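Local coordinates for protein tRNA (cytosine(72)-C(5))-methyltransferase (Pyrococcus horikoshii, PDB 5ZVH) that methylates C5 of cytosine 72 in several tRNAs, with S-adenosyl-L-methionine as methyl donor, a modification that appears to promote tRNA thermal stability slightly, at residues A[271-276]-A[319-324]; A[226-231]-A[253-258]; A[205-210]-A[236-241]. All coordinates share one frame; numbering follows the deposited sequence.

Contact 1. Residues A[271-276]-A[319-324]. With SFG (sinefungin), chain C.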
# COMPACT_ATOMS: atom_id res chain seq x y z
N LEU A 271 14.33 -7.67 -5.90
CA LEU A 271 13.44 -6.83 -5.12
C LEU A 271 12.83 -7.65 -3.99
O LEU A 271 12.23 -8.70 -4.22
CB LEU A 271 12.34 -6.22 -5.99
CG LEU A 271 11.25 -5.49 -5.20
CD1 LEU A 271 11.83 -4.35 -4.38
CD2 LEU A 271 10.18 -4.97 -6.14
N LEU A 272 13.00 -7.17 -2.76
CA LEU A 272 12.37 -7.80 -1.60
C LEU A 272 11.42 -6.81 -0.93
O LEU A 272 11.82 -6.03 -0.06
CB LEU A 272 13.42 -8.31 -0.61
CG LEU A 272 12.89 -8.89 0.70
CD1 LEU A 272 11.81 -9.95 0.47
CD2 LEU A 272 14.02 -9.45 1.54
N ASP A 273 10.17 -6.83 -1.37
CA ASP A 273 9.14 -6.02 -0.76
C ASP A 273 8.50 -6.87 0.33
O ASP A 273 7.49 -7.54 0.11
CB ASP A 273 8.12 -5.55 -1.80
CG ASP A 273 7.06 -4.65 -1.22
OD1 ASP A 273 7.40 -3.78 -0.39
OD2 ASP A 273 5.89 -4.78 -1.63
N ALA A 274 9.12 -6.86 1.50
CA ALA A 274 8.93 -7.92 2.49
C ALA A 274 7.63 -7.78 3.25
O ALA A 274 7.22 -6.67 3.59
CB ALA A 274 10.11 -7.94 3.46
N PRO A 275 6.98 -8.92 3.54
CA PRO A 275 5.85 -8.91 4.46
C PRO A 275 6.28 -8.24 5.76
O PRO A 275 7.38 -8.50 6.25
CB PRO A 275 5.52 -10.39 4.66
CG PRO A 275 6.74 -11.13 4.22
CD PRO A 275 7.32 -10.29 3.11
N CYS A 276 5.43 -7.38 6.29
CA CYS A 276 5.83 -6.55 7.41
C CYS A 276 4.62 -6.24 8.28
O CYS A 276 3.49 -6.55 7.91
CB CYS A 276 6.47 -5.25 6.91
SG CYS A 276 5.33 -4.18 6.02
N VAL A 319 17.05 -4.51 -3.47
CA VAL A 319 16.22 -3.42 -2.94
C VAL A 319 15.24 -4.01 -1.95
O VAL A 319 14.41 -4.87 -2.29
CB VAL A 319 15.48 -2.66 -4.06
CG1 VAL A 319 14.32 -1.84 -3.48
CG2 VAL A 319 16.44 -1.76 -4.82
N TYR A 320 15.35 -3.57 -0.70
CA TYR A 320 14.49 -4.02 0.38
C TYR A 320 13.48 -2.92 0.73
O TYR A 320 13.86 -1.76 0.94
CB TYR A 320 15.36 -4.39 1.59
CG TYR A 320 14.62 -4.79 2.85
CD1 TYR A 320 14.18 -6.10 3.03
CD2 TYR A 320 14.42 -3.88 3.88
CE1 TYR A 320 13.53 -6.48 4.19
CE2 TYR A 320 13.77 -4.25 5.03
CZ TYR A 320 13.33 -5.56 5.19
OH TYR A 320 12.68 -5.92 6.34
N SER A 321 12.20 -3.27 0.78
CA SER A 321 11.19 -2.27 1.11
C SER A 321 10.09 -2.82 2.03
O SER A 321 9.75 -4.00 1.98
CB SER A 321 10.56 -1.71 -0.18
OG SER A 321 9.86 -2.70 -0.92
N THR A 322 9.57 -1.95 2.89
CA THR A 322 8.41 -2.29 3.72
C THR A 322 7.44 -1.11 3.78
O THR A 322 7.81 0.04 3.53
CB THR A 322 8.81 -2.67 5.17
OG1 THR A 322 9.13 -1.48 5.91
CG2 THR A 322 10.00 -3.62 5.20
N CYS A 323 6.19 -1.41 4.12
CA CYS A 323 5.22 -0.36 4.42
C CYS A 323 5.03 -0.23 5.93
O CYS A 323 3.90 -0.09 6.41
CB CYS A 323 3.88 -0.63 3.71
SG CYS A 323 3.08 -2.22 4.06
N THR A 324 6.13 -0.28 6.67
CA THR A 324 6.08 -0.18 8.13
C THR A 324 7.09 0.85 8.66
O THR A 324 8.05 1.20 7.98
CB THR A 324 6.33 -1.55 8.80
OG1 THR A 324 5.86 -1.51 10.15
CG2 THR A 324 7.81 -1.90 8.82
N SFG C . 5.06 -5.98 -3.33
CA SFG C . 3.83 -6.57 -3.69
C SFG C . 3.16 -5.72 -4.75
O SFG C . 1.97 -5.89 -5.07
OXT SFG C . 3.81 -4.81 -5.33
CB SFG C . 2.96 -6.75 -2.43
CG SFG C . 3.72 -7.62 -1.35
CD SFG C . 2.73 -8.18 -0.33
NE SFG C . 2.26 -7.14 0.45
C5' SFG C . 3.39 -9.25 0.56
C4' SFG C . 3.48 -10.57 -0.22
O4' SFG C . 4.38 -11.38 0.32
C3' SFG C . 2.17 -11.34 -0.16
O3' SFG C . 1.72 -11.54 -1.41
C2' SFG C . 2.53 -12.71 0.49
O2' SFG C . 1.70 -13.81 -0.12
C1' SFG C . 3.77 -12.87 0.19
N9 SFG C . 4.44 -13.74 1.13
C8 SFG C . 4.31 -13.77 2.47
N7 SFG C . 5.14 -14.74 2.95
C5 SFG C . 5.78 -15.30 1.90
C6 SFG C . 6.72 -16.32 1.82
N6 SFG C . 7.33 -17.12 2.86
N1 SFG C . 7.21 -16.69 0.63
C2 SFG C . 6.78 -16.07 -0.52
N3 SFG C . 5.85 -15.07 -0.45
C4 SFG C . 5.35 -14.69 0.78
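The active site of this RNA cytosine methyltransferase opens where two parallel strands end side by side and Cys276 comes up against Cys323, the predicted nucleophile. Their thiols lie 3.6 Å apart, Cys276 SG to Cys323 SG, in van der Waals contact and well beyond disulfide length. In Cys276 the sulfur sits between the backbone N and the carbonyl carbon (chi1 65°), which turns it to the other strand's end, with CB of Thr322 and CB of Thr324 beside it.

Behind the thiols the strands run in parallel register. Leu272 straddles two residues of its neighbour, its N donating to Val319 O at 2.7 Å and its O accepting from Ser321 N at 2.9 Å; Ala274 N then reaches Ser321 O. On one face of the sheet Leu272 and Tyr320 lie alongside each other, pointing the same way, and Leu272 CD2 meets the ring edge at Tyr320 CD1, 3.7 Å away. The small methyl of Ala274 packs near CE1 of the same ring, while the phenol's OH bonds to Glu329 O. On the other face Leu271 CD1 packs on Val319 CG1 (3.6 Å), an apolar pair suited to this buried end.

Ser321 gives its hydroxyl to the carboxylate of Asp273, OG to OD1 at 2.7 Å, arriving on the anti side and 35° out of the carboxylate plane. That bond helps fix the rotation of Asp273, whose OD2 forms a salt bridge with Lys211. Pro275 sets CG above the C8-N7 side of the adenine, 4.0 Å from C8 of sinefungin. A Pro-Cys just past one strand and a Thr-Cys at the end of the next are the paired-cysteine signature of RsmB/NOP-family RNA methyltransferases.

Contact 2. Residues A[226-231]-A[253-258]. With SFG (sinefungin), chain C.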
# COMPACT_ATOMS: atom_id res chain seq x y z
N ILE A 226 11.21 -12.93 -12.71
CA ILE A 226 10.71 -14.05 -11.94
C ILE A 226 10.00 -13.50 -10.71
O ILE A 226 10.59 -12.76 -9.93
CB ILE A 226 11.82 -15.01 -11.54
CG1 ILE A 226 12.57 -15.48 -12.78
CG2 ILE A 226 11.24 -16.19 -10.77
CD1 ILE A 226 13.75 -16.35 -12.48
N ALA A 227 8.74 -13.87 -10.56
CA ALA A 227 7.92 -13.35 -9.48
C ALA A 227 7.44 -14.47 -8.56
O ALA A 227 6.77 -15.40 -8.99
CB ALA A 227 6.75 -12.59 -10.05
N ILE A 228 7.81 -14.37 -7.29
CA ILE A 228 7.57 -15.42 -6.32
C ILE A 228 6.52 -15.01 -5.29
O ILE A 228 6.56 -13.88 -4.80
CB ILE A 228 8.87 -15.79 -5.58
CG1 ILE A 228 9.94 -16.22 -6.58
CG2 ILE A 228 8.62 -16.86 -4.54
CD1 ILE A 228 11.27 -16.51 -5.95
N ASP A 229 5.59 -15.91 -4.98
CA ASP A 229 4.70 -15.73 -3.84
C ASP A 229 4.24 -17.08 -3.29
O ASP A 229 4.11 -18.05 -4.03
CB ASP A 229 3.49 -14.87 -4.21
CG ASP A 229 2.89 -14.16 -3.01
OD1 ASP A 229 2.10 -14.78 -2.28
OD2 ASP A 229 3.23 -12.97 -2.79
N LYS A 230 3.97 -17.13 -1.99
CA LYS A 230 3.54 -18.37 -1.35
C LYS A 230 2.05 -18.60 -1.56
O LYS A 230 1.59 -19.74 -1.69
CB LYS A 230 3.86 -18.35 0.15
CG LYS A 230 3.58 -19.67 0.88
CD LYS A 230 3.90 -19.58 2.37
CE LYS A 230 2.92 -18.66 3.10
NZ LYS A 230 2.95 -18.86 4.58
N SER A 231 1.29 -17.50 -1.61
CA SER A 231 -0.17 -17.58 -1.72
C SER A 231 -0.62 -17.82 -3.15
O SER A 231 -0.23 -17.10 -4.07
CB SER A 231 -0.81 -16.29 -1.19
OG SER A 231 -2.23 -16.40 -1.20
N VAL A 253 6.21 -18.13 -10.12
CA VAL A 253 6.55 -19.37 -9.42
C VAL A 253 6.00 -19.34 -7.99
O VAL A 253 6.25 -18.39 -7.24
CB VAL A 253 8.07 -19.64 -9.41
CG1 VAL A 253 8.54 -20.08 -10.79
CG2 VAL A 253 8.83 -18.42 -8.97
N GLN A 254 5.23 -20.36 -7.62
CA GLN A 254 4.73 -20.48 -6.25
C GLN A 254 5.71 -21.26 -5.37
O GLN A 254 6.10 -22.38 -5.71
CB GLN A 254 3.37 -21.17 -6.25
CG GLN A 254 2.69 -21.18 -4.90
CD GLN A 254 1.39 -21.95 -4.92
OE1 GLN A 254 0.97 -22.46 -5.96
NE2 GLN A 254 0.74 -22.03 -3.76
N MET A 255 6.05 -20.70 -4.21
CA MET A 255 7.04 -21.28 -3.30
C MET A 255 7.29 -20.39 -2.09
O MET A 255 7.01 -19.19 -2.13
CB MET A 255 8.38 -21.52 -4.02
CG MET A 255 9.19 -20.25 -4.23
SD MET A 255 10.83 -20.47 -4.97
CE MET A 255 11.68 -21.38 -3.68
N ASP A 256 7.82 -20.99 -1.03
CA ASP A 256 8.31 -20.24 0.12
C ASP A 256 9.62 -19.56 -0.27
O ASP A 256 10.63 -20.23 -0.49
CB ASP A 256 8.50 -21.16 1.33
CG ASP A 256 9.01 -20.43 2.56
OD1 ASP A 256 9.04 -19.18 2.57
OD2 ASP A 256 9.39 -21.11 3.54
N ALA A 257 9.60 -18.23 -0.36
CA ALA A 257 10.75 -17.48 -0.87
C ALA A 257 11.98 -17.57 0.03
O ALA A 257 13.09 -17.21 -0.38
CB ALA A 257 10.37 -16.03 -1.07
N ARG A 258 11.79 -18.05 1.25
CA ARG A 258 12.90 -18.24 2.18
C ARG A 258 13.80 -19.39 1.74
O ARG A 258 14.93 -19.52 2.20
CB ARG A 258 12.37 -18.49 3.59
CG ARG A 258 11.64 -17.30 4.18
CD ARG A 258 10.97 -17.66 5.49
NE ARG A 258 10.06 -18.78 5.34
CZ ARG A 258 9.38 -19.33 6.34
NH1 ARG A 258 8.57 -20.36 6.12
NH2 ARG A 258 9.50 -18.84 7.57
N SFG C . 5.06 -5.98 -3.33
CA SFG C . 3.83 -6.57 -3.69
C SFG C . 3.16 -5.72 -4.75
O SFG C . 1.97 -5.89 -5.07
OXT SFG C . 3.81 -4.81 -5.33
CB SFG C . 2.96 -6.75 -2.43
CG SFG C . 3.72 -7.62 -1.35
CD SFG C . 2.73 -8.18 -0.33
NE SFG C . 2.26 -7.14 0.45
C5' SFG C . 3.39 -9.25 0.56
C4' SFG C . 3.48 -10.57 -0.22
O4' SFG C . 4.38 -11.38 0.32
C3' SFG C . 2.17 -11.34 -0.16
O3' SFG C . 1.72 -11.54 -1.41
C2' SFG C . 2.53 -12.71 0.49
O2' SFG C . 1.70 -13.81 -0.12
C1' SFG C . 3.77 -12.87 0.19
N9 SFG C . 4.44 -13.74 1.13
C8 SFG C . 4.31 -13.77 2.47
N7 SFG C . 5.14 -14.74 2.95
C5 SFG C . 5.78 -15.30 1.90
C6 SFG C . 6.72 -16.32 1.82
N6 SFG C . 7.33 -17.12 2.86
N1 SFG C . 7.21 -16.69 0.63
C2 SFG C . 6.78 -16.07 -0.52
N3 SFG C . 5.85 -15.07 -0.45
C4 SFG C . 5.35 -14.69 0.78
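The carboxamide of Gln254 reaches across to Lys230, its NE2 donating to the backbone O at 3.2 Å with that oxygen 19° out of the amide plane; an extended chain carries the amide this far. The adenine of sinefungin is the next flat group. Lys230 lays its CB over one face, 3.8 Å from C2 of sinefungin, on the side opposite Pro275. At the edge, Ala257 N donates almost straight to N1 of sinefungin (3.0 Å), and sinefungin N6 donates to Asp256 OD1 (2.7 Å), so an acceptor and a donor together recognise the base. Asp256 is itself held by Arg258, whose guanidinium grips side-on, NH1 to OD2 and NE to both oxygens, a salt bridge.

Beneath this, the strands pair in parallel: Val253 N bonds to Ala227 O, and Met255 N to Asp229 O. Branched and flexible apolar chains fill one face, Ile228 sending CG1 to Val253 CG2 (3.4 Å) and CG2 to Met255 CG (3.5 Å). Asp229 points to the other face; its OD1 accepts from Ser231 N in an Asx turn. OD1 also accepts from O2' and OD2 from O3' of sinefungin, though both are modelled so short that their exact lengths are doubtful. An acidic residue closing the second strand and holding the ribose is a hallmark of class I, Rossmann-like methyltransferases.

Contact 3. Residues A[205-210]-A[236-241]; sequences AAAPGG and RKMEEN. With SFG (sinefungin), chain C.
Met238 reaches from its helix under the cofactor loop as an almost straight rod. Its CG stands anti to the backbone N (chi1 -180°) and the chain stays extended to the methyl, so the sulfur and CE arrive beneath the small residues Ala206, Ala207 and Gly209. SD lies 3.7 Å from Ala207 CA, and CE touches Gly209 CA at 3.7 Å and Ala206 CB at 3.9 Å. An unbranched, flexible thioether suits this shallow surface of methyl groups and backbone.

Gly209 has a positive phi of 100°, and a beta carbon there would press on both Met238 CG and the preceding carbonyl, so glycine fits for two reasons. Replacing Met238 with an alanine would probably open a gap beneath Ala206 and Gly209 and leave the loop less firmly backed.

One turn further along the helix, Asn241 places its CG beside the backbone N (chi1 -71°), which brings the amide up to Pro208. ND2 donates to Pro208 O at 2.6 Å, with that oxygen in the amide plane, while OD1 is held by Arg244. The other side of this peptide, Gly209 N, gives a weak bond to O of sinefungin, and Gly210 N of the next peptide a better one at 3.1 Å. A cis peptide precedes Pro208, whose CD also lies against that oxygen.

Among its neighbours, this loop of small residues leads from strand 201-203 into helix 210-218, and helix 232-245 backs it; Met238 also touches Thr212, Ala227 and Leu252, thereby joining both helices to strands 225-229 and 250-254.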
# COMPACT_ATOMS: atom_id res chain seq x y z
N ALA A 205 8.54 -11.55 -3.28
CA ALA A 205 7.25 -11.43 -2.61
C ALA A 205 6.38 -10.54 -3.48
O ALA A 205 6.13 -9.38 -3.14
CB ALA A 205 7.41 -10.86 -1.22
N ALA A 206 5.92 -11.09 -4.60
CA ALA A 206 5.51 -10.26 -5.72
C ALA A 206 4.01 -9.98 -5.83
O ALA A 206 3.62 -8.99 -6.43
CB ALA A 206 6.00 -10.88 -7.00
N ALA A 207 3.17 -10.83 -5.25
CA ALA A 207 1.73 -10.69 -5.48
C ALA A 207 1.16 -9.57 -4.61
O ALA A 207 1.62 -9.38 -3.48
CB ALA A 207 1.01 -12.00 -5.20
N PRO A 208 0.16 -8.82 -5.12
CA PRO A 208 -0.57 -8.96 -6.39
C PRO A 208 0.12 -8.40 -7.65
O PRO A 208 -0.54 -8.29 -8.69
CB PRO A 208 -1.86 -8.19 -6.12
CG PRO A 208 -1.47 -7.15 -5.16
CD PRO A 208 -0.43 -7.78 -4.27
N GLY A 209 1.39 -8.02 -7.57
CA GLY A 209 2.16 -7.71 -8.77
C GLY A 209 2.30 -6.24 -9.09
O GLY A 209 2.64 -5.87 -10.22
N GLY A 210 2.07 -5.40 -8.08
CA GLY A 210 2.23 -3.96 -8.23
C GLY A 210 3.61 -3.55 -8.69
O GLY A 210 3.76 -2.91 -9.73
N ARG A 236 -3.09 -15.91 -8.08
CA ARG A 236 -4.22 -15.96 -8.99
C ARG A 236 -4.65 -14.54 -9.37
O ARG A 236 -4.92 -14.27 -10.54
CB ARG A 236 -5.37 -16.73 -8.35
CG ARG A 236 -6.66 -16.71 -9.13
CD ARG A 236 -7.69 -17.62 -8.47
NE ARG A 236 -7.12 -18.91 -8.08
CZ ARG A 236 -7.82 -19.94 -7.62
NH1 ARG A 236 -9.13 -19.84 -7.48
NH2 ARG A 236 -7.21 -21.07 -7.30
N LYS A 237 -4.68 -13.64 -8.39
CA LYS A 237 -5.00 -12.23 -8.64
C LYS A 237 -3.93 -11.56 -9.49
O LYS A 237 -4.22 -10.72 -10.34
CB LYS A 237 -5.17 -11.47 -7.32
CG LYS A 237 -5.53 -9.99 -7.47
CD LYS A 237 -6.83 -9.80 -8.24
CE LYS A 237 -7.23 -8.34 -8.30
NZ LYS A 237 -8.51 -8.17 -9.05
N MET A 238 -2.68 -11.96 -9.27
CA MET A 238 -1.55 -11.42 -10.01
C MET A 238 -1.61 -11.81 -11.48
O MET A 238 -1.22 -11.04 -12.35
CB MET A 238 -0.24 -11.90 -9.39
CG MET A 238 0.99 -11.38 -10.10
SD MET A 238 2.45 -11.44 -9.05
CE MET A 238 3.68 -10.80 -10.18
N GLU A 239 -2.08 -13.03 -11.75
CA GLU A 239 -2.29 -13.49 -13.12
C GLU A 239 -3.27 -12.56 -13.85
O GLU A 239 -3.07 -12.21 -15.01
CB GLU A 239 -2.82 -14.93 -13.14
CG GLU A 239 -1.77 -16.01 -12.88
CD GLU A 239 -2.38 -17.37 -12.54
OE1 GLU A 239 -3.62 -17.52 -12.68
OE2 GLU A 239 -1.63 -18.28 -12.12
N GLU A 240 -4.33 -12.17 -13.14
CA GLU A 240 -5.33 -11.28 -13.71
C GLU A 240 -4.74 -9.89 -13.98
O GLU A 240 -4.99 -9.31 -15.04
CB GLU A 240 -6.55 -11.18 -12.78
CG GLU A 240 -7.19 -12.53 -12.47
CD GLU A 240 -8.29 -12.43 -11.42
OE1 GLU A 240 -8.79 -11.31 -11.19
OE2 GLU A 240 -8.65 -13.47 -10.83
N ASN A 241 -3.96 -9.37 -13.03
CA ASN A 241 -3.32 -8.06 -13.19
C ASN A 241 -2.39 -8.03 -14.39
O ASN A 241 -2.35 -7.06 -15.14
CB ASN A 241 -2.52 -7.67 -11.95
CG ASN A 241 -3.39 -7.33 -10.76
OD1 ASN A 241 -4.54 -6.94 -10.91
ND2 ASN A 241 -2.83 -7.48 -9.56
N SFG C . 5.06 -5.98 -3.33
CA SFG C . 3.83 -6.57 -3.69
C SFG C . 3.16 -5.72 -4.75
O SFG C . 1.97 -5.89 -5.07
OXT SFG C . 3.81 -4.81 -5.33
CB SFG C . 2.96 -6.75 -2.43
CG SFG C . 3.72 -7.62 -1.35
CD SFG C . 2.73 -8.18 -0.33
NE SFG C . 2.26 -7.14 0.45
C5' SFG C . 3.39 -9.25 0.56
C4' SFG C . 3.48 -10.57 -0.22
O4' SFG C . 4.38 -11.38 0.32
C3' SFG C . 2.17 -11.34 -0.16
O3' SFG C . 1.72 -11.54 -1.41
C2' SFG C . 2.53 -12.71 0.49
O2' SFG C . 1.70 -13.81 -0.12
C1' SFG C . 3.77 -12.87 0.19
N9 SFG C . 4.44 -13.74 1.13
C8 SFG C . 4.31 -13.77 2.47
N7 SFG C . 5.14 -14.74 2.95
C5 SFG C . 5.78 -15.30 1.90
C6 SFG C . 6.72 -16.32 1.82
N6 SFG C . 7.33 -17.12 2.86
N1 SFG C . 7.21 -16.69 0.63
C2 SFG C . 6.78 -16.07 -0.52
N3 SFG C . 5.85 -15.07 -0.45
C4 SFG C . 5.35 -14.69 0.78

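Overall arrangement
From the N terminus, segment 205-210 comes first, just after strand 201-203, and contact 3 closes its loop when helix 232-245 returns beneath it. Segment 226-231 lies within that loop, but its partner 253-258 comes after the helix, so contacts 2 and 3 cross; contact 2 completes the beta-alpha-beta unit 225-229, 232-245, 250-254. The crossing is tied by Ile228 O to Ala206 N, a probable hydrogen bond. Contact 1 follows in series, closing over helix 291-311. In the sheet, strand 201-203 lies between the strand pairs of contacts 1 and 2, whose centres are 15 Å apart; all three contacts touch sinefungin.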